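Local coordinates for histone-lysine N-methyltransferase family member SUVH9 (Arabidopsis thaliana, PDB 4NJ5), which belongs to the histone-lysine methyltransferase family yet appears inactive, acting in gene silencing by probably binding methylated DNA and recruiting RNA polymerase V, at residues A[258-263]-A[357-362]; A[282-287]-A[387-392]; A[361-366]-A[375-380]. All blocks are in the same frame, centred on the assembly; numbering follows the deposited sequence.

Contact 1 (A[258-263]-A[357-362])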
loop_
_atom_site.group_PDB
_atom_site.type_symbol
_atom_site.label_atom_id
_atom_site.label_comp_id
_atom_site.label_asym_id
_atom_site.label_seq_id
_atom_site.Cartn_x
_atom_site.Cartn_y
_atom_site.Cartn_z
ATOM N N GLY A 258 -7.168 -13.801 20.807
ATOM C CA GLY A 258 -6.160 -13.187 21.664
ATOM C C GLY A 258 -4.742 -13.729 21.476
ATOM O O GLY A 258 -3.806 -13.330 22.200
ATOM N N LYS A 259 -4.557 -14.624 20.502
ATOM C CA LYS A 259 -3.194 -15.121 20.246
ATOM C C LYS A 259 -2.343 -14.192 19.384
ATOM O O LYS A 259 -1.122 -14.372 19.283
ATOM C CB LYS A 259 -3.164 -16.538 19.662
ATOM C CG LYS A 259 -3.589 -17.634 20.622
ATOM C CD LYS A 259 -3.932 -18.908 19.870
ATOM C CE LYS A 259 -4.276 -20.025 20.838
ATOM N NZ LYS A 259 -4.882 -21.195 20.135
ATOM N N GLU A 260 -3.009 -13.226 18.759
ATOM C CA GLU A 260 -2.350 -12.141 18.067
ATOM C C GLU A 260 -2.472 -10.908 18.952
ATOM O O GLU A 260 -3.304 -10.864 19.859
ATOM C CB GLU A 260 -3.022 -11.879 16.716
ATOM C CG GLU A 260 -2.974 -13.032 15.708
ATOM C CD GLU A 260 -1.616 -13.225 15.056
ATOM O OE1 GLU A 260 -0.620 -12.642 15.534
ATOM O OE2 GLU A 260 -1.548 -13.971 14.055
ATOM N N ASN A 261 -1.647 -9.903 18.683
ATOM C CA ASN A 261 -1.690 -8.663 19.447
ATOM C C ASN A 261 -2.767 -7.723 18.928
ATOM O O ASN A 261 -3.060 -6.696 19.538
ATOM C CB ASN A 261 -0.324 -7.980 19.440
ATOM C CG ASN A 261 0.727 -8.788 20.163
ATOM O OD1 ASN A 261 0.470 -9.342 21.232
ATOM N ND2 ASN A 261 1.917 -8.875 19.579
ATOM N N VAL A 262 -3.346 -8.086 17.789
ATOM C CA VAL A 262 -4.498 -7.385 17.240
ATOM C C VAL A 262 -5.585 -8.408 16.917
ATOM O O VAL A 262 -5.281 -9.559 16.600
ATOM C CB VAL A 262 -4.125 -6.565 15.985
ATOM C CG1 VAL A 262 -3.386 -5.299 16.383
ATOM C CG2 VAL A 262 -3.291 -7.401 15.025
ATOM N N PRO A 263 -6.860 -8.003 17.024
ATOM C CA PRO A 263 -7.965 -8.930 16.753
ATOM C C PRO A 263 -8.071 -9.278 15.272
ATOM O O PRO A 263 -7.758 -8.441 14.431
ATOM C CB PRO A 263 -9.200 -8.142 17.204
ATOM C CG PRO A 263 -8.788 -6.705 17.128
ATOM C CD PRO A 263 -7.335 -6.687 17.488
ATOM N N LYS A 357 8.204 -9.154 15.101
ATOM C CA LYS A 357 7.157 -8.415 15.814
ATOM C C LYS A 357 5.786 -9.072 15.673
ATOM O O LYS A 357 4.905 -8.865 16.504
ATOM C CB LYS A 357 7.053 -6.977 15.293
ATOM C CG LYS A 357 7.717 -5.922 16.157
ATOM C CD LYS A 357 9.215 -5.911 15.956
ATOM C CE LYS A 357 9.854 -4.698 16.604
ATOM N NZ LYS A 357 11.246 -5.000 17.042
ATOM N N GLY A 358 5.601 -9.838 14.603
ATOM C CA GLY A 358 4.326 -10.488 14.343
ATOM C C GLY A 358 3.274 -9.533 13.803
ATOM O O GLY A 358 3.539 -8.346 13.629
ATOM N N LEU A 359 2.079 -10.056 13.541
ATOM C CA LEU A 359 0.987 -9.261 12.985
ATOM C C LEU A 359 0.658 -8.050 13.859
ATOM O O LEU A 359 0.598 -8.158 15.085
ATOM C CB LEU A 359 -0.261 -10.126 12.788
ATOM C CG LEU A 359 -1.560 -9.403 12.410
ATOM C CD1 LEU A 359 -1.473 -8.795 11.016
ATOM C CD2 LEU A 359 -2.764 -10.335 12.520
ATOM N N ARG A 360 0.456 -6.903 13.216
ATOM C CA ARG A 360 0.136 -5.662 13.915
ATOM C C ARG A 360 -0.994 -4.912 13.210
ATOM O O ARG A 360 -1.491 -3.904 13.715
ATOM C CB ARG A 360 1.367 -4.761 13.986
ATOM C CG ARG A 360 1.648 -4.028 12.684
ATOM C CD ARG A 360 3.087 -3.546 12.610
ATOM N NE ARG A 360 3.413 -2.998 11.295
ATOM C CZ ARG A 360 3.699 -3.735 10.225
ATOM N NH1 ARG A 360 3.690 -5.059 10.302
ATOM N NH2 ARG A 360 3.984 -3.145 9.072
ATOM N N ASN A 361 -1.383 -5.399 12.036
ATOM C CA ASN A 361 -2.479 -4.804 11.281
ATOM C C ASN A 361 -3.807 -5.497 11.571
ATOM O O ASN A 361 -3.841 -6.689 11.875
ATOM C CB ASN A 361 -2.180 -4.849 9.782
ATOM C CG ASN A 361 -1.105 -3.865 9.374
ATOM O OD1 ASN A 361 -0.010 -4.257 8.974
ATOM N ND2 ASN A 361 -1.412 -2.574 9.475
ATOM N N ARG A 362 -4.903 -4.753 11.480
ATOM C CA ARG A 362 -6.214 -5.340 11.720
ATOM C C ARG A 362 -6.751 -5.947 10.426
ATOM O O ARG A 362 -7.001 -5.241 9.448
ATOM C CB ARG A 362 -7.183 -4.300 12.291
ATOM C CG ARG A 362 -8.433 -4.892 12.936
ATOM C CD ARG A 362 -9.227 -3.837 13.708
ATOM N NE ARG A 362 -8.798 -3.704 15.098
ATOM C CZ ARG A 362 -7.839 -2.882 15.515
ATOM N NH1 ARG A 362 -7.523 -2.832 16.802
ATOM N NH2 ARG A 362 -7.195 -2.110 14.649
HETATM O O HOH W 1 1.822 -13.107 14.850
HETATM O O HOH W 2 0.265 -10.397 16.744
HETATM O O HOH W 3 -5.785 -8.664 12.346
#
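Glu260 faces Leu359 and Val262 faces Arg360 across two irregular loop segments that run in the same direction, their CA atoms 6.7 Å apart at Glu260 and Leu359 and 6.0 Å apart at Val262 and Arg360. No direct hydrogen bond crosses; waters fill that role. One water accepts from the amide of Asn261 and donates to Glu260 OE1 and to Leu359 O, while another donates to Glu260 OE1 at 2.6 Å and takes a weak bond from Leu359 N. A third donates to both Pro263 O and Asn361 O.

The Glu260 chain bends at chi2 (-75°), which swings CD to within 4.0 Å of Leu359 CD2; the two side chains cross at about a right angle. Its OE2 is hydrogen-bonded to the hydroxyl of Tyr281. An alanine here would probably leave two waters and the Tyr281 hydroxyl without this carboxylate as a partner and open a gap beside Leu359. Val262 is the apolar wedge: CG2 touches Leu359 CG at 3.7 Å and Asn361 O at 3.3 Å, while CG1 rests near Arg360 O. Pro263 CG lies obliquely against the guanidinium, 3.6 Å from Arg362 NE. Both segments lead into neighbouring parallel strands, 264-267 and 363-367, of a mixed sheet shared by the pre-SET and SET parts of this Suvar3-9 family protein.

Contact 2 (A[282-287]-A[387-392])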
loop_
_atom_site.group_PDB
_atom_site.type_symbol
_atom_site.label_atom_id
_atom_site.label_comp_id
_atom_site.label_asym_id
_atom_site.label_seq_id
_atom_site.Cartn_x
_atom_site.Cartn_y
_atom_site.Cartn_z
ATOM N N LEU A 282 -3.087 -20.549 15.172
ATOM C CA LEU A 282 -1.666 -20.664 15.464
ATOM C C LEU A 282 -0.926 -19.478 14.856
ATOM O O LEU A 282 -0.816 -19.367 13.635
ATOM C CB LEU A 282 -1.123 -21.978 14.904
ATOM C CG LEU A 282 0.370 -22.230 15.105
ATOM C CD1 LEU A 282 0.725 -22.262 16.590
ATOM C CD2 LEU A 282 0.798 -23.514 14.412
ATOM N N ALA A 283 -0.418 -18.596 15.711
ATOM C CA ALA A 283 0.101 -17.307 15.260
ATOM C C ALA A 283 1.470 -17.404 14.595
ATOM O O ALA A 283 1.824 -16.571 13.762
ATOM C CB ALA A 283 0.137 -16.314 16.414
ATOM N N GLN A 284 2.241 -18.417 14.969
ATOM C CA GLN A 284 3.565 -18.617 14.397
ATOM C C GLN A 284 3.721 -20.066 13.959
ATOM O O GLN A 284 3.192 -20.968 14.603
ATOM C CB GLN A 284 4.651 -18.265 15.414
ATOM C CG GLN A 284 4.582 -16.844 15.945
ATOM C CD GLN A 284 5.800 -16.483 16.772
ATOM O OE1 GLN A 284 6.907 -16.354 16.244
ATOM N NE2 GLN A 284 5.605 -16.331 18.077
ATOM N N THR A 285 4.447 -20.282 12.868
ATOM C CA THR A 285 4.669 -21.628 12.351
ATOM C C THR A 285 5.304 -22.539 13.398
ATOM O O THR A 285 6.253 -22.152 14.080
ATOM C CB THR A 285 5.541 -21.608 11.077
ATOM O OG1 THR A 285 4.723 -21.293 9.945
ATOM C CG2 THR A 285 6.204 -22.964 10.845
ATOM N N SER A 286 4.755 -23.741 13.535
ATOM C CA SER A 286 5.308 -24.727 14.452
ATOM C C SER A 286 6.267 -25.674 13.734
ATOM O O SER A 286 5.870 -26.434 12.851
ATOM C CB SER A 286 4.193 -25.515 15.135
ATOM O OG SER A 286 4.730 -26.577 15.903
ATOM N N PHE A 287 7.536 -25.610 14.115
ATOM C CA PHE A 287 8.551 -26.484 13.550
ATOM C C PHE A 287 8.598 -27.783 14.350
ATOM O O PHE A 287 8.196 -27.803 15.512
ATOM C CB PHE A 287 9.906 -25.766 13.523
ATOM C CG PHE A 287 9.950 -24.610 12.559
ATOM C CD1 PHE A 287 9.984 -24.837 11.192
ATOM C CD2 PHE A 287 9.945 -23.298 13.016
ATOM C CE1 PHE A 287 10.014 -23.780 10.297
ATOM C CE2 PHE A 287 9.978 -22.230 12.121
ATOM C CZ PHE A 287 10.013 -22.473 10.763
ATOM N N ILE A 387 3.209 -7.701 6.547
ATOM C CA ILE A 387 1.819 -7.896 6.927
ATOM C C ILE A 387 1.717 -8.887 8.086
ATOM O O ILE A 387 1.315 -8.528 9.194
ATOM C CB ILE A 387 0.974 -8.366 5.721
ATOM C CG1 ILE A 387 1.033 -7.317 4.606
ATOM C CG2 ILE A 387 -0.465 -8.625 6.135
ATOM C CD1 ILE A 387 0.435 -7.771 3.287
ATOM N N CYS A 388 2.110 -10.127 7.826
ATOM C CA CYS A 388 2.034 -11.187 8.817
ATOM C C CYS A 388 2.818 -12.386 8.319
ATOM O O CYS A 388 3.211 -12.442 7.151
ATOM C CB CYS A 388 0.585 -11.610 9.027
ATOM S SG CYS A 388 -0.148 -12.321 7.538
ATOM N N GLU A 389 3.031 -13.347 9.209
ATOM C CA GLU A 389 3.640 -14.616 8.849
ATOM C C GLU A 389 2.585 -15.480 8.163
ATOM O O GLU A 389 1.385 -15.277 8.359
ATOM C CB GLU A 389 4.160 -15.312 10.115
ATOM C CG GLU A 389 4.938 -16.601 9.883
ATOM C CD GLU A 389 5.572 -17.149 11.159
ATOM O OE1 GLU A 389 5.617 -16.410 12.167
ATOM O OE2 GLU A 389 6.025 -18.317 11.155
ATOM N N TYR A 390 3.034 -16.422 7.338
ATOM C CA TYR A 390 2.164 -17.484 6.842
ATOM C C TYR A 390 2.370 -18.698 7.745
ATOM O O TYR A 390 3.298 -19.478 7.538
ATOM C CB TYR A 390 2.490 -17.830 5.384
ATOM C CG TYR A 390 1.581 -18.890 4.804
ATOM C CD1 TYR A 390 1.898 -20.240 4.907
ATOM C CD2 TYR A 390 0.396 -18.542 4.166
ATOM C CE1 TYR A 390 1.063 -21.214 4.389
ATOM C CE2 TYR A 390 -0.447 -19.506 3.646
ATOM C CZ TYR A 390 -0.109 -20.843 3.761
ATOM O OH TYR A 390 -0.943 -21.811 3.242
ATOM N N ALA A 391 1.511 -18.852 8.749
ATOM C CA ALA A 391 1.743 -19.830 9.815
ATOM C C ALA A 391 0.997 -21.159 9.659
ATOM O O ALA A 391 -0.228 -21.193 9.538
ATOM C CB ALA A 391 1.447 -19.212 11.181
ATOM N N GLY A 392 1.753 -22.251 9.681
ATOM C CA GLY A 392 1.191 -23.587 9.627
ATOM C C GLY A 392 2.069 -24.551 10.397
ATOM O O GLY A 392 2.955 -24.130 11.145
HETATM O O HOH W 4 7.711 -15.782 13.979
HETATM O O HOH W 5 6.206 -19.253 8.632
#
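Thr285 and Glu389 meet through a nearly straight bond: Thr285 N donates to Glu389 OE2 at 3.0 Å (163° at the hydrogen), reaching the oxygen from above the carboxylate plane. The same OE2 forms a salt bridge with Arg485, whose NH2 also donates to Thr285 O, so one guanidinium ties the carboxylate to the backbone beside it and probably stabilises its negative charge. Two further bonds fasten the loop to the end of the other segment. Gly392 N donates to Thr285 OG1 at 3.1 Å, and Ser286 N to Gly392 O at 3.0 Å. Thr285 thus takes part through both its backbone N-H and its hydroxyl; chi1 (-81°) sets OG1 anti to the carbonyl carbon, within bonding distance of Gly392 N.

Water extends the network. One molecule donates to Gln284 OE1 and to Glu389 OE1, joining the two side chains where they cross at about a right angle; another sits 2.8 Å from Thr285 OG1. Glu389 CG stands anti to the backbone N (chi1 -175°) and the chain runs on extended, carrying the carboxylate across to 282-287, where OE1 lies 3.7 Å from Gln284 CA.

Close packing of carbons against backbone polar atoms surrounds these bonds. Ala391 CB packs against the backbone of 282-285, 3.3 Å from Leu282 O and 3.6 Å from Thr285 N, and Leu282 CD2 approaches Gly392 O at 4.0 Å. A loop of the pre-SET motif region is thereby pinned to strand 386-389 and the residues that follow it. This strand pairs with strand 485-490, which carries Arg485. Thr285 also rests on Met449 of strand 448-450, the Ser286 backbone bonds to Ala394 of strand 393-395, and Phe287 meets His478 edge-to-face.

Contact 3 (A[361-366]-A[375-380])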
loop_
_atom_site.group_PDB
_atom_site.type_symbol
_atom_site.label_atom_id
_atom_site.label_comp_id
_atom_site.label_asym_id
_atom_site.label_seq_id
_atom_site.Cartn_x
_atom_site.Cartn_y
_atom_site.Cartn_z
ATOM N N ASN A 361 -1.383 -5.399 12.036
ATOM C CA ASN A 361 -2.479 -4.804 11.281
ATOM C C ASN A 361 -3.807 -5.497 11.571
ATOM O O ASN A 361 -3.841 -6.689 11.875
ATOM C CB ASN A 361 -2.180 -4.849 9.782
ATOM C CG ASN A 361 -1.105 -3.865 9.374
ATOM O OD1 ASN A 361 -0.010 -4.257 8.974
ATOM N ND2 ASN A 361 -1.412 -2.574 9.475
ATOM N N ARG A 362 -4.903 -4.753 11.480
ATOM C CA ARG A 362 -6.214 -5.340 11.720
ATOM C C ARG A 362 -6.751 -5.947 10.426
ATOM O O ARG A 362 -7.001 -5.241 9.448
ATOM C CB ARG A 362 -7.183 -4.300 12.291
ATOM C CG ARG A 362 -8.433 -4.892 12.936
ATOM C CD ARG A 362 -9.227 -3.837 13.708
ATOM N NE ARG A 362 -8.798 -3.704 15.098
ATOM C CZ ARG A 362 -7.839 -2.882 15.515
ATOM N NH1 ARG A 362 -7.523 -2.832 16.802
ATOM N NH2 ARG A 362 -7.195 -2.110 14.649
ATOM N N LEU A 363 -6.907 -7.267 10.423
ATOM C CA LEU A 363 -7.341 -7.979 9.231
ATOM C C LEU A 363 -8.717 -8.610 9.406
ATOM O O LEU A 363 -9.220 -8.760 10.526
ATOM C CB LEU A 363 -6.330 -9.063 8.860
ATOM C CG LEU A 363 -4.874 -8.629 8.719
ATOM C CD1 LEU A 363 -3.991 -9.841 8.457
ATOM C CD2 LEU A 363 -4.735 -7.604 7.609
ATOM N N GLU A 364 -9.306 -8.998 8.282
ATOM C CA GLU A 364 -10.646 -9.554 8.255
ATOM C C GLU A 364 -10.715 -10.734 7.297
ATOM O O GLU A 364 -10.356 -10.623 6.122
ATOM C CB GLU A 364 -11.649 -8.472 7.853
ATOM C CG GLU A 364 -13.058 -8.968 7.598
ATOM C CD GLU A 364 -14.058 -7.827 7.504
ATOM O OE1 GLU A 364 -14.368 -7.219 8.554
ATOM O OE2 GLU A 364 -14.526 -7.532 6.382
ATOM N N VAL A 365 -11.153 -11.870 7.825
ATOM C CA VAL A 365 -11.408 -13.062 7.035
ATOM C C VAL A 365 -12.891 -13.054 6.710
ATOM O O VAL A 365 -13.726 -13.137 7.604
ATOM C CB VAL A 365 -11.061 -14.334 7.826
ATOM C CG1 VAL A 365 -11.405 -15.582 7.020
ATOM C CG2 VAL A 365 -9.592 -14.329 8.209
ATOM N N PHE A 366 -13.222 -12.931 5.434
ATOM C CA PHE A 366 -14.608 -12.758 5.042
ATOM C C PHE A 366 -15.057 -13.838 4.070
ATOM O O PHE A 366 -14.272 -14.328 3.256
ATOM C CB PHE A 366 -14.821 -11.373 4.429
ATOM C CG PHE A 366 -14.113 -11.178 3.124
ATOM C CD1 PHE A 366 -12.771 -10.840 3.094
ATOM C CD2 PHE A 366 -14.789 -11.338 1.926
ATOM C CE1 PHE A 366 -12.113 -10.664 1.895
ATOM C CE2 PHE A 366 -14.140 -11.163 0.721
ATOM C CZ PHE A 366 -12.798 -10.825 0.705
ATOM N N VAL A 375 -9.174 -12.674 2.598
ATOM C CA VAL A 375 -8.623 -11.819 3.635
ATOM C C VAL A 375 -8.451 -10.404 3.104
ATOM O O VAL A 375 -7.941 -10.205 2.002
ATOM C CB VAL A 375 -7.259 -12.337 4.119
ATOM C CG1 VAL A 375 -6.686 -11.413 5.181
ATOM C CG2 VAL A 375 -7.384 -13.764 4.641
ATOM N N ARG A 376 -8.889 -9.426 3.889
ATOM C CA ARG A 376 -8.701 -8.024 3.547
ATOM C C ARG A 376 -8.189 -7.283 4.777
ATOM O O ARG A 376 -8.318 -7.774 5.893
ATOM C CB ARG A 376 -10.021 -7.411 3.077
ATOM C CG ARG A 376 -11.172 -7.654 4.043
ATOM C CD ARG A 376 -12.354 -6.735 3.765
ATOM N NE ARG A 376 -13.197 -7.195 2.666
ATOM C CZ ARG A 376 -14.378 -7.786 2.824
ATOM N NH1 ARG A 376 -14.863 -7.998 4.038
ATOM N NH2 ARG A 376 -15.080 -8.160 1.763
ATOM N N SER A 377 -7.611 -6.104 4.576
ATOM C CA SER A 377 -7.091 -5.314 5.687
ATOM C C SER A 377 -7.956 -4.091 5.971
ATOM O O SER A 377 -8.392 -3.411 5.045
ATOM C CB SER A 377 -5.661 -4.867 5.392
ATOM O OG SER A 377 -5.211 -3.939 6.363
ATOM N N LEU A 378 -8.197 -3.807 7.250
ATOM C CA LEU A 378 -8.891 -2.576 7.627
ATOM C C LEU A 378 -7.929 -1.399 7.559
ATOM O O LEU A 378 -8.342 -0.245 7.433
ATOM C CB LEU A 378 -9.488 -2.661 9.034
ATOM C CG LEU A 378 -10.339 -3.868 9.443
ATOM C CD1 LEU A 378 -11.100 -3.568 10.725
ATOM C CD2 LEU A 378 -11.299 -4.294 8.354
ATOM N N ASP A 379 -6.638 -1.699 7.649
ATOM C CA ASP A 379 -5.622 -0.659 7.661
ATOM C C ASP A 379 -5.065 -0.437 6.266
ATOM O O ASP A 379 -5.200 -1.286 5.385
ATOM C CB ASP A 379 -4.488 -1.030 8.620
ATOM C CG ASP A 379 -4.987 -1.351 10.019
ATOM O OD1 ASP A 379 -5.995 -0.748 10.443
ATOM O OD2 ASP A 379 -4.373 -2.207 10.692
ATOM N N VAL A 380 -4.453 0.721 6.066
ATOM C CA VAL A 380 -3.733 0.996 4.839
ATOM C C VAL A 380 -2.461 0.164 4.864
ATOM O O VAL A 380 -1.807 0.057 5.899
ATOM C CB VAL A 380 -3.390 2.497 4.735
ATOM C CG1 VAL A 380 -2.311 2.744 3.695
ATOM C CG2 VAL A 380 -4.648 3.307 4.429
#
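The guanidinium of Arg376 lies flat on one face of the Phe366 ring, planes 13° apart and centres 3.5 Å apart, in a stacked cation-pi contact. The Arg376 chain bends at chi3 (81°), which sets NE against Phe366 CD1 and CE1. Arg376 NH2 sits above the ring toward its rim, 3.2 Å from Phe366 CD2; Glu364 O, Val375 C and Arg376 N border the ring edge in its plane. At the guanidinium edge, Glu364 OE2 forms a salt bridge with Arg376 NH1, too short as modelled to trust in detail; carboxylate and guanidinium planes stand 76° apart. Glu364 OE2 has a second salt bridge, to Arg246, and OE1 bonds to the hydroxyl of Tyr250.

These groups decorate a beta hairpin of strands 363-367 and 373-377. Glu364 and Arg376 form an antiparallel hydrogen-bonded pair (N to O 2.9 Å both ways), flanked by the non-hydrogen-bonded pairs Leu363-Ser377 and Val365-Val375. Leu363 CD2 touches Ser377 CB at 3.6 Å.

Beyond the strands, Leu378 N donates to Arg362 O. Asp379 OD2 accepts from Arg362 N (2.7 Å), above the carboxylate plane, and from Asn361 ND2 (3.2 Å) on the anti side, nearer the plane and across it; OD1 salt-bridges Lys239 of helix 228-240.

In the fold
Residues Asn361 and Arg362 belong to both contact 1 and contact 3, whose centres are 11 Å apart: segment 357-362 runs straight into the first strand of the hairpin. Contacts 1 and 2, with centres 12 Å apart, touch directly. Leu359 CD1 packs 3.3 Å from Ile387 O, and Ala283 CB lies 3.7 Å from both Lys259 O and Glu260 OE2. Contacts 2 and 3 do not touch, although contact 3 is nested within the loop that contact 2 closes; their centres are 17 Å apart. The pre-SET zinc cluster is nearest at contact 1, where the Lys357 side chain lies about 9 Å from a zinc ion.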